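Local coordinates for protein GH26A (Muricauda sp. MAR_2010_75, PDB 6Q75) that probably hydrolyses beta-mannan or related polysaccharides, as a family 26 glycoside hydrolase built on a (beta/alpha)8 barrel, at residues K162-K167 and L211-W216; L107-G112 and I170-Y175; S52-P57 and G88-K93; P72-T77 and G102-L107. One frame throughout, in Å; residues are numbered along the deposited sequence.

Overall arrangement
The four contacts run along the first five strands of the barrel, in chain order from 46-51 to 214-221. Contacts 3 and 4 interleave along the chain, because helix 88-100 joins the two strands paired in contact 4; their centres are about 12 Å apart. Contact 4 pairs strands 74-78 and 104-108, and contact 2 continues the sheet to 170-173, sharing Leu107. Contact 1 interleaves with contact 2. Contacts 1 and 3, centres about 17 Å apart, are linked by Leu163 packing on Val92. The paired strands thus form part of the barrel wall, while contacts 1 and 3 fasten helices 144-165 and 88-100 to a strand lead-in and a loop around it.

Contact 1: residues K162-K167 and L211-W216; sequences KLQEAK and LNNLIW
The last turn of helix 144-165 comes nearest the lead-in to strand 214-221 at Gln164 and Asn213, whose CA atoms are 5.7 Å apart. Gln164 does most of the touching. With CG anti to the backbone N (chi1 178°) and the chain extended beyond it, the amide is carried across to the opposing backbone. Its OE1 accepts a hydrogen bond from Asn212 N at 2.7 Å, the donor tilted 27° from the carbonyl plane, while NE2 is bonded to the carbonyl oxygen of Arg210. Both ends of the amide are therefore held by main chain, which fixes its rotation and distinguishes oxygen from nitrogen. The contact lies at the end of the (beta/alpha)8 barrel where helices finish and strands begin; helix 144-165 ends in a Schellman motif at Lys167 before the chain enters strand 170-173. Asn213 lies across the root of the glutamine, its CG 3.6 Å from Gln164 CB and the two amide planes 41° apart. Asn213 ND2 comes within 3.3 Å of Gln164 N, but both are donors, and ND2 bonds instead to Val168 O. Asn213 OD1 is buried here without a polar partner in the model. Leu163 adds a glancing touch, CB to Asn213 ND2 at 4.1 Å, and also packs on Ala95 and Ile96 of helix 88-100 and on Ile170. Beside the glutamine amide, Leu211 CD2 approaches Gln164 NE2 to 4.2 Å.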
# COMPACT_ATOMS: atom_id res chain seq x y z
N LYS A 162 -12.70 7.41 11.14
CA LYS A 162 -13.36 6.41 11.97
C LYS A 162 -12.36 5.37 12.46
O LYS A 162 -12.42 4.92 13.62
CB LYS A 162 -14.49 5.76 11.18
CG LYS A 162 -15.25 4.70 11.94
N LEU A 163 -11.40 5.01 11.62
CA LEU A 163 -10.36 4.06 12.05
C LEU A 163 -9.46 4.66 13.12
O LEU A 163 -9.05 3.97 14.06
CB LEU A 163 -9.56 3.60 10.82
CG LEU A 163 -10.35 2.66 9.91
CD1 LEU A 163 -9.73 2.59 8.53
CD2 LEU A 163 -10.40 1.26 10.51
N GLN A 164 -9.17 5.96 13.03
CA GLN A 164 -8.39 6.60 14.09
C GLN A 164 -9.13 6.56 15.43
O GLN A 164 -8.53 6.32 16.48
CB GLN A 164 -8.08 8.05 13.72
CG GLN A 164 -7.32 8.80 14.79
CD GLN A 164 -6.65 10.06 14.25
OE1 GLN A 164 -5.42 10.17 14.17
NE2 GLN A 164 -7.48 11.03 13.87
N GLU A 165 -10.44 6.83 15.40
CA GLU A 165 -11.24 6.79 16.63
C GLU A 165 -11.27 5.39 17.23
O GLU A 165 -11.40 5.25 18.45
CB GLU A 165 -12.66 7.30 16.32
CG GLU A 165 -13.76 6.80 17.26
CD GLU A 165 -15.16 7.01 16.70
OE1 GLU A 165 -15.47 8.15 16.28
OE2 GLU A 165 -15.95 6.04 16.68
N ALA A 166 -11.17 4.35 16.41
CA ALA A 166 -11.02 2.98 16.91
C ALA A 166 -9.58 2.63 17.26
O ALA A 166 -9.33 1.48 17.66
CB ALA A 166 -11.54 1.98 15.87
N LYS A 167 -8.64 3.57 17.11
CA LYS A 167 -7.23 3.39 17.45
C LYS A 167 -6.55 2.32 16.58
O LYS A 167 -5.71 1.58 17.06
CB LYS A 167 -7.03 3.07 18.94
CG LYS A 167 -7.84 4.02 19.86
CD LYS A 167 -7.77 3.63 21.34
CE LYS A 167 -6.35 3.56 21.87
NZ LYS A 167 -6.33 3.38 23.36
N LEU A 211 -5.36 13.38 10.72
CA LEU A 211 -5.19 11.93 10.71
C LEU A 211 -3.77 11.62 11.14
O LEU A 211 -2.81 11.89 10.41
CB LEU A 211 -5.52 11.37 9.34
CG LEU A 211 -7.02 11.32 9.07
CD1 LEU A 211 -7.28 11.20 7.60
CD2 LEU A 211 -7.60 10.13 9.82
N ASN A 212 -3.62 11.15 12.37
CA ASN A 212 -2.33 10.81 12.95
C ASN A 212 -2.08 9.32 13.06
O ASN A 212 -1.08 8.92 13.66
CB ASN A 212 -2.19 11.47 14.33
CG ASN A 212 -2.25 12.97 14.22
OD1 ASN A 212 -1.64 13.54 13.31
ND2 ASN A 212 -3.00 13.62 15.10
N ASN A 213 -3.01 8.50 12.59
CA ASN A 213 -2.89 7.05 12.68
C ASN A 213 -2.36 6.42 11.40
O ASN A 213 -2.40 5.19 11.27
CB ASN A 213 -4.24 6.44 13.04
CG ASN A 213 -5.26 6.68 11.95
OD1 ASN A 213 -5.28 7.77 11.34
ND2 ASN A 213 -6.12 5.70 11.70
N LEU A 214 -1.86 7.21 10.45
CA LEU A 214 -1.37 6.68 9.19
C LEU A 214 0.14 6.50 9.21
O LEU A 214 0.87 7.34 9.75
CB LEU A 214 -1.76 7.60 8.03
CG LEU A 214 -3.22 8.05 8.00
CD1 LEU A 214 -3.49 9.00 6.85
CD2 LEU A 214 -4.13 6.83 7.89
N ILE A 215 0.59 5.35 8.71
CA ILE A 215 1.99 5.12 8.35
C ILE A 215 2.07 5.27 6.84
O ILE A 215 1.38 4.55 6.11
CB ILE A 215 2.45 3.72 8.80
CG1 ILE A 215 2.58 3.69 10.34
CG2 ILE A 215 3.79 3.35 8.17
CD1 ILE A 215 2.63 2.29 10.90
N TRP A 216 2.90 6.19 6.36
CA TRP A 216 2.86 6.55 4.95
C TRP A 216 3.76 5.62 4.15
O TRP A 216 4.99 5.69 4.25
CB TRP A 216 3.24 8.01 4.73
CG TRP A 216 2.10 8.90 5.16
CD1 TRP A 216 1.71 9.20 6.43
CD2 TRP A 216 1.13 9.51 4.29
NE1 TRP A 216 0.59 10.00 6.41
CE2 TRP A 216 0.21 10.20 5.11
CE3 TRP A 216 0.97 9.57 2.90
CZ2 TRP A 216 -0.86 10.92 4.58
CZ3 TRP A 216 -0.09 10.28 2.38
CH2 TRP A 216 -0.99 10.97 3.23

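Contact 2: residues L107-G112 and I170-Y175; sequences LMWHVG and ILWRPY
Leu107 and Trp172 face each other in a parallel bridge between adjacent strands of the barrel, 104-108 and 170-173. This end is tight. Leu107 N donates to Leu171 O at 3.0 Å and Leu107 O receives Arg173 N nearly along the C=O axis, so both polar backbone atoms of the leucine are used. Leu107 CD1 packs on Ile170 CG2 at 3.9 Å. Trp172, whose chi1 of 171° sends the ring away from its own N, lays its six-membered ring beside the neighbouring strand, CE3 near Leu107 O and CH2 3.9 Å from Trp109 CB. Further on the backbones part and water replaces direct pairing. One water accepts from Trp109 N and donates to Arg173 O at 2.7 Å; a second donates to Trp109 O and accepts from Tyr175 N. Beside these waters the Trp109 and Tyr175 rings meet obliquely, planes 42° apart, with Val111 CG1 against Tyr175 CE1; the tyrosine hydroxyl bonds to Trp149. Met108, close to a bound Tris molecule, lies across Arg173, which is held by Asn219 and Thr106. Met108 CB covers one face of the guanidinium, and SD stands 3.3 Å from Arg173 NH1.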
# COMPACT_ATOMS: atom_id res chain seq x y z
N LEU A 107 -4.15 -0.44 3.83
CA LEU A 107 -5.21 0.03 2.93
C LEU A 107 -4.59 0.81 1.78
O LEU A 107 -3.62 1.56 1.97
CB LEU A 107 -6.23 0.92 3.68
CG LEU A 107 -6.98 0.14 4.78
CD1 LEU A 107 -7.82 1.11 5.64
CD2 LEU A 107 -7.86 -0.96 4.17
N MET A 108 -5.13 0.60 0.58
CA MET A 108 -4.75 1.32 -0.63
C MET A 108 -6.00 2.00 -1.21
O MET A 108 -7.09 1.94 -0.62
CB MET A 108 -4.11 0.38 -1.65
CG MET A 108 -5.07 -0.69 -2.14
SD MET A 108 -4.26 -1.97 -3.13
CE MET A 108 -3.54 -0.98 -4.44
N TRP A 109 -5.84 2.60 -2.39
CA TRP A 109 -6.90 3.46 -2.91
C TRP A 109 -6.78 3.64 -4.41
O TRP A 109 -6.30 4.67 -4.88
CB TRP A 109 -6.88 4.81 -2.20
CG TRP A 109 -8.01 5.76 -2.56
CD1 TRP A 109 -9.28 5.43 -2.97
CD2 TRP A 109 -7.94 7.20 -2.60
NE1 TRP A 109 -10.02 6.59 -3.21
CE2 TRP A 109 -9.21 7.67 -3.01
CE3 TRP A 109 -6.93 8.12 -2.31
CZ2 TRP A 109 -9.50 9.06 -3.13
CZ3 TRP A 109 -7.22 9.49 -2.45
CH2 TRP A 109 -8.49 9.93 -2.86
N HIS A 110 -7.19 2.64 -5.19
CA HIS A 110 -7.46 2.93 -6.60
C HIS A 110 -8.58 3.98 -6.66
O HIS A 110 -9.57 3.91 -5.92
CB HIS A 110 -7.89 1.70 -7.36
CG HIS A 110 -6.79 0.72 -7.62
ND1 HIS A 110 -6.66 -0.46 -6.92
CD2 HIS A 110 -5.78 0.73 -8.53
CE1 HIS A 110 -5.62 -1.14 -7.38
NE2 HIS A 110 -5.08 -0.44 -8.37
N VAL A 111 -8.40 4.95 -7.54
CA VAL A 111 -9.33 6.05 -7.67
C VAL A 111 -9.27 6.58 -9.10
O VAL A 111 -8.21 6.57 -9.74
CB VAL A 111 -9.00 7.12 -6.61
CG1 VAL A 111 -7.62 7.73 -6.87
CG2 VAL A 111 -10.11 8.19 -6.56
N GLY A 112 -10.41 7.04 -9.61
CA GLY A 112 -10.45 7.69 -10.90
C GLY A 112 -9.93 9.12 -10.81
O GLY A 112 -9.41 9.56 -9.79
N ILE A 170 -2.73 2.42 10.38
CA ILE A 170 -2.95 1.97 9.00
C ILE A 170 -1.65 2.04 8.21
O ILE A 170 -1.03 3.10 8.14
CB ILE A 170 -4.05 2.81 8.31
CG1 ILE A 170 -5.32 2.84 9.18
CG2 ILE A 170 -4.28 2.36 6.85
CD1 ILE A 170 -6.02 1.51 9.28
N LEU A 171 -1.24 0.92 7.58
CA LEU A 171 -0.21 1.04 6.56
C LEU A 171 -0.87 1.59 5.30
O LEU A 171 -1.51 0.85 4.54
CB LEU A 171 0.44 -0.33 6.29
CG LEU A 171 1.16 -0.90 7.52
CD1 LEU A 171 1.52 -2.39 7.27
CD2 LEU A 171 2.44 -0.11 7.85
N TRP A 172 -0.75 2.90 5.08
CA TRP A 172 -1.51 3.62 4.06
C TRP A 172 -0.67 3.75 2.79
O TRP A 172 0.44 4.29 2.85
CB TRP A 172 -1.89 4.99 4.64
CG TRP A 172 -2.49 5.98 3.73
CD1 TRP A 172 -2.03 7.25 3.48
CD2 TRP A 172 -3.70 5.84 2.98
NE1 TRP A 172 -2.86 7.90 2.59
CE2 TRP A 172 -3.91 7.06 2.28
CE3 TRP A 172 -4.63 4.80 2.82
CZ2 TRP A 172 -4.99 7.27 1.43
CZ3 TRP A 172 -5.70 5.00 1.95
CH2 TRP A 172 -5.89 6.25 1.29
N ARG A 173 -1.15 3.21 1.65
CA ARG A 173 -0.37 3.14 0.41
C ARG A 173 -1.15 3.81 -0.72
O ARG A 173 -1.75 3.15 -1.57
CB ARG A 173 0.01 1.69 0.06
CG ARG A 173 0.15 0.74 1.27
CD ARG A 173 0.83 -0.57 0.87
NE ARG A 173 0.28 -1.10 -0.39
CZ ARG A 173 -0.87 -1.75 -0.48
NH1 ARG A 173 -1.30 -2.18 -1.67
NH2 ARG A 173 -1.62 -1.96 0.60
N PRO A 174 -1.20 5.15 -0.73
CA PRO A 174 -1.91 5.86 -1.80
C PRO A 174 -1.10 6.01 -3.09
O PRO A 174 0.13 6.09 -3.09
CB PRO A 174 -2.18 7.23 -1.16
CG PRO A 174 -0.89 7.46 -0.32
CD PRO A 174 -0.50 6.04 0.19
N TYR A 175 -1.83 6.12 -4.21
CA TYR A 175 -1.25 6.46 -5.51
C TYR A 175 -0.06 5.55 -5.84
O TYR A 175 1.03 6.00 -6.19
CB TYR A 175 -0.84 7.92 -5.58
CG TYR A 175 -2.00 8.89 -5.41
CD1 TYR A 175 -3.14 8.80 -6.21
CD2 TYR A 175 -1.94 9.89 -4.45
CE1 TYR A 175 -4.21 9.70 -6.05
CE2 TYR A 175 -3.01 10.81 -4.30
CZ TYR A 175 -4.13 10.70 -5.10
OH TYR A 175 -5.18 11.59 -4.94
O HOH W 1 -3.45 3.29 -3.62
O HOH W 2 -4.62 6.57 -4.08

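Contact 3: residues S52-P57 and G88-K93; sequences SYNENP and GERIVK
Arg90, on the first turns of helix 88-100, grips Asn54 in the loop between strand 46-51 and helix 59-68, so that the loop after the first barrel strand is tied to the second barrel helix. The guanidinium comes side-on: NE donates to Asn54 O at 2.8 Å, almost straight (173°) and with the acceptor in the guanidinium plane. NH2 donates to Asn54 OD1 at 3.0 Å, standing above the plane of that amide carbonyl, and adds a weak bond of 3.4 Å to Asn54 O. A bend at chi3 (68°) turns this edge toward the loop. Asn54 ND2 donates to the carbonyl oxygens of Asp78 and Tyr80, so every polar atom of its amide is engaged. Glu55 OE2 pairs with Asn82, while Glu55 OE1 stays 5.6 Å from Arg90 NH2. Apolar flanks are few: Asn54 CB rests 3.8 Å from Ile91 CG1, and Pro57 CG 4.3 Å from Arg90 CG. A leucine in place of Arg90 would probably leave Asn54 O and OD1 without these donors and the loop less firmly tied to the helix. The arginine thus binds neutral amide oxygens, with the nearby glutamate likely to add only a longer-range attraction to its charge.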
# COMPACT_ATOMS: atom_id res chain seq x y z
N SER A 52 -7.42 -8.56 -0.31
CA SER A 52 -8.72 -8.99 -0.82
C SER A 52 -9.43 -7.80 -1.44
O SER A 52 -9.25 -6.66 -0.99
CB SER A 52 -9.61 -9.62 0.29
OG SER A 52 -8.98 -10.71 0.95
N TYR A 53 -10.24 -8.04 -2.47
CA TYR A 53 -11.07 -6.97 -3.00
C TYR A 53 -12.10 -6.53 -1.97
O TYR A 53 -12.60 -7.34 -1.17
CB TYR A 53 -11.79 -7.44 -4.27
CG TYR A 53 -10.87 -8.03 -5.31
CD1 TYR A 53 -9.95 -7.23 -5.98
CD2 TYR A 53 -10.95 -9.38 -5.65
CE1 TYR A 53 -9.11 -7.77 -6.95
CE2 TYR A 53 -10.14 -9.91 -6.63
CZ TYR A 53 -9.22 -9.11 -7.27
OH TYR A 53 -8.38 -9.64 -8.23
N ASN A 54 -12.45 -5.23 -2.00
CA ASN A 54 -13.29 -4.73 -0.92
C ASN A 54 -14.73 -5.25 -0.99
O ASN A 54 -15.46 -5.08 -0.01
CB ASN A 54 -13.29 -3.20 -0.86
CG ASN A 54 -14.00 -2.53 -2.06
OD1 ASN A 54 -15.13 -2.87 -2.45
ND2 ASN A 54 -13.34 -1.53 -2.61
N GLU A 55 -15.16 -5.84 -2.11
CA GLU A 55 -16.49 -6.45 -2.17
C GLU A 55 -16.65 -7.55 -1.12
O GLU A 55 -17.74 -7.74 -0.56
CB GLU A 55 -16.75 -7.03 -3.56
CG GLU A 55 -17.05 -5.97 -4.62
CD GLU A 55 -15.83 -5.58 -5.43
OE1 GLU A 55 -14.69 -5.62 -4.89
OE2 GLU A 55 -16.01 -5.22 -6.63
N ASN A 56 -15.59 -8.31 -0.88
CA ASN A 56 -15.55 -9.34 0.16
C ASN A 56 -14.18 -9.21 0.81
O ASN A 56 -13.22 -9.90 0.43
CB ASN A 56 -15.79 -10.73 -0.42
CG ASN A 56 -17.09 -10.83 -1.16
OD1 ASN A 56 -17.15 -10.63 -2.38
ND2 ASN A 56 -18.15 -11.14 -0.43
N PRO A 57 -14.05 -8.30 1.77
CA PRO A 57 -12.72 -7.77 2.14
C PRO A 57 -11.84 -8.72 2.93
O PRO A 57 -10.70 -8.36 3.23
CB PRO A 57 -13.06 -6.52 2.97
CG PRO A 57 -14.48 -6.73 3.43
CD PRO A 57 -15.16 -7.53 2.37
N GLY A 88 -16.55 2.35 1.77
CA GLY A 88 -15.78 2.70 2.95
C GLY A 88 -16.31 2.09 4.24
O GLY A 88 -15.54 1.61 5.07
N GLU A 89 -17.64 2.14 4.45
CA GLU A 89 -18.19 1.60 5.70
C GLU A 89 -17.92 0.10 5.83
O GLU A 89 -17.57 -0.39 6.91
CB GLU A 89 -19.68 1.92 5.78
CG GLU A 89 -19.91 3.35 6.26
CD GLU A 89 -21.37 3.66 6.58
OE1 GLU A 89 -21.97 4.48 5.85
OE2 GLU A 89 -21.90 3.11 7.57
N ARG A 90 -18.08 -0.65 4.73
CA ARG A 90 -17.81 -2.08 4.77
C ARG A 90 -16.33 -2.37 5.06
O ARG A 90 -16.00 -3.31 5.79
CB ARG A 90 -18.24 -2.70 3.43
CG ARG A 90 -17.98 -4.18 3.29
CD ARG A 90 -18.61 -4.73 1.99
NE ARG A 90 -17.97 -4.23 0.77
CZ ARG A 90 -18.50 -3.32 -0.04
NH1 ARG A 90 -19.69 -2.78 0.24
NH2 ARG A 90 -17.85 -2.92 -1.13
N ILE A 91 -15.43 -1.57 4.47
CA ILE A 91 -14.00 -1.72 4.71
C ILE A 91 -13.68 -1.42 6.17
O ILE A 91 -12.92 -2.15 6.83
CB ILE A 91 -13.22 -0.78 3.78
CG1 ILE A 91 -13.36 -1.21 2.33
CG2 ILE A 91 -11.75 -0.64 4.22
CD1 ILE A 91 -12.99 -0.10 1.37
N VAL A 92 -14.25 -0.34 6.70
CA VAL A 92 -13.90 0.05 8.06
C VAL A 92 -14.34 -1.02 9.04
O VAL A 92 -13.59 -1.38 9.97
CB VAL A 92 -14.54 1.41 8.41
CG1 VAL A 92 -14.47 1.63 9.92
CG2 VAL A 92 -13.83 2.53 7.69
N LYS A 93 -15.54 -1.57 8.84
CA LYS A 93 -16.05 -2.57 9.77
C LYS A 93 -15.17 -3.81 9.77
O LYS A 93 -14.91 -4.38 10.83
CB LYS A 93 -17.48 -2.97 9.40
CG LYS A 93 -18.15 -3.87 10.44

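Contact 4: residues P72-T77 and G102-L107; sequences PAVWGT and GAIVTL
Trp75 and Val105 lie side by side on one face of the paired strands 74-78 and 104-108, with Val105 CG1 set at the edge of the indole, in its plane, 3.9 Å from CE3. With chi1 at 173° the indole stands out from the sheet, its six-membered edge turned toward Val105 and Leu107 and its NE1 bonded to Ser58 OG. Leu107 CD2 closes the row, 4.0 Å from Trp75 CZ3 and 3.7 Å from Thr77 CG2, while Ala103 CB meets Trp75 CB at the other end. A serine in place of Trp75 would probably open a gap beside Val105 and Leu107 and leave Ser58 OG without its indole partner. On the opposite face Val74 CG1 touches Thr106 CG2 at 3.6 Å, and Thr106 CG2 presses so near Gly76 CA that a beta-carbon on the glycine would clash. The backbones join in a parallel ladder: Ile104 N to Ala73 O, Trp75 N to Ile104 O and Thr106 N to Trp75 O, each 2.8 Å. The last rung, Thr77 N to Thr106 O at 3.3 Å, is weak. Thr77 OG1 bonds to Ser52 O on the Trp75 face, Thr106 OG1 to Leu171 O on the Val74 face. Helix 88-100 makes the beta-alpha-beta crossover between the two strands and lies against Trp75 and Thr77, while strands 46-51 and 170-173 flank the pair.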
# COMPACT_ATOMS: atom_id res chain seq x y z
N PRO A 72 -2.67 -14.81 7.81
CA PRO A 72 -1.65 -13.79 7.53
C PRO A 72 -1.57 -12.76 8.64
O PRO A 72 -2.57 -12.41 9.27
CB PRO A 72 -2.14 -13.15 6.22
CG PRO A 72 -3.02 -14.23 5.58
CD PRO A 72 -3.65 -14.95 6.71
N ALA A 73 -0.34 -12.27 8.88
CA ALA A 73 -0.16 -11.18 9.84
C ALA A 73 -0.74 -9.87 9.31
O ALA A 73 -1.24 -9.06 10.09
CB ALA A 73 1.33 -10.98 10.16
N VAL A 74 -0.65 -9.64 8.00
CA VAL A 74 -1.08 -8.38 7.40
C VAL A 74 -2.33 -8.63 6.57
O VAL A 74 -2.36 -9.53 5.72
CB VAL A 74 0.03 -7.74 6.56
CG1 VAL A 74 -0.49 -6.55 5.76
CG2 VAL A 74 1.20 -7.31 7.47
N TRP A 75 -3.35 -7.80 6.81
CA TRP A 75 -4.64 -7.85 6.14
C TRP A 75 -4.75 -6.59 5.29
O TRP A 75 -4.56 -5.49 5.81
CB TRP A 75 -5.77 -7.87 7.19
CG TRP A 75 -7.19 -7.74 6.66
CD1 TRP A 75 -8.01 -8.77 6.28
CD2 TRP A 75 -7.95 -6.54 6.45
NE1 TRP A 75 -9.22 -8.29 5.86
CE2 TRP A 75 -9.21 -6.92 5.95
CE3 TRP A 75 -7.68 -5.17 6.65
CZ2 TRP A 75 -10.21 -6.00 5.64
CZ3 TRP A 75 -8.69 -4.24 6.33
CH2 TRP A 75 -9.94 -4.67 5.84
N GLY A 76 -5.06 -6.75 4.01
CA GLY A 76 -5.16 -5.61 3.11
C GLY A 76 -6.43 -5.57 2.29
O GLY A 76 -6.94 -6.60 1.87
N THR A 77 -6.96 -4.36 2.10
CA THR A 77 -7.96 -4.17 1.05
C THR A 77 -7.79 -2.75 0.51
O THR A 77 -6.72 -2.15 0.67
CB THR A 77 -9.39 -4.53 1.52
OG1 THR A 77 -10.28 -4.58 0.37
CG2 THR A 77 -9.92 -3.55 2.57
N GLY A 102 -6.12 -9.16 15.86
CA GLY A 102 -4.67 -9.17 15.97
C GLY A 102 -3.91 -8.98 14.68
O GLY A 102 -2.68 -9.12 14.69
N ALA A 103 -4.59 -8.67 13.57
CA ALA A 103 -3.93 -8.45 12.30
C ALA A 103 -3.40 -7.03 12.19
O ALA A 103 -3.87 -6.10 12.87
CB ALA A 103 -4.90 -8.71 11.14
N ILE A 104 -2.41 -6.86 11.33
CA ILE A 104 -1.89 -5.54 10.97
C ILE A 104 -2.61 -5.10 9.70
O ILE A 104 -2.74 -5.89 8.76
CB ILE A 104 -0.37 -5.58 10.79
CG1 ILE A 104 0.32 -5.88 12.14
CG2 ILE A 104 0.17 -4.28 10.23
CD1 ILE A 104 1.78 -6.32 12.00
N VAL A 105 -3.13 -3.86 9.67
CA VAL A 105 -4.04 -3.43 8.61
C VAL A 105 -3.30 -2.58 7.59
O VAL A 105 -2.62 -1.61 7.95
CB VAL A 105 -5.22 -2.63 9.19
CG1 VAL A 105 -6.01 -1.91 8.04
CG2 VAL A 105 -6.11 -3.51 10.01
N THR A 106 -3.46 -2.91 6.30
CA THR A 106 -2.97 -2.03 5.24
C THR A 106 -4.11 -1.69 4.28
O THR A 106 -4.97 -2.53 4.00
CB THR A 106 -1.76 -2.65 4.46
OG1 THR A 106 -1.29 -1.69 3.50
CG2 THR A 106 -2.11 -3.98 3.75
N LEU A 107 -4.15 -0.44 3.83
CA LEU A 107 -5.21 0.03 2.93
C LEU A 107 -4.59 0.81 1.78
O LEU A 107 -3.62 1.56 1.97
CB LEU A 107 -6.23 0.92 3.68
CG LEU A 107 -6.98 0.14 4.78
CD1 LEU A 107 -7.82 1.11 5.64
CD2 LEU A 107 -7.86 -0.96 4.17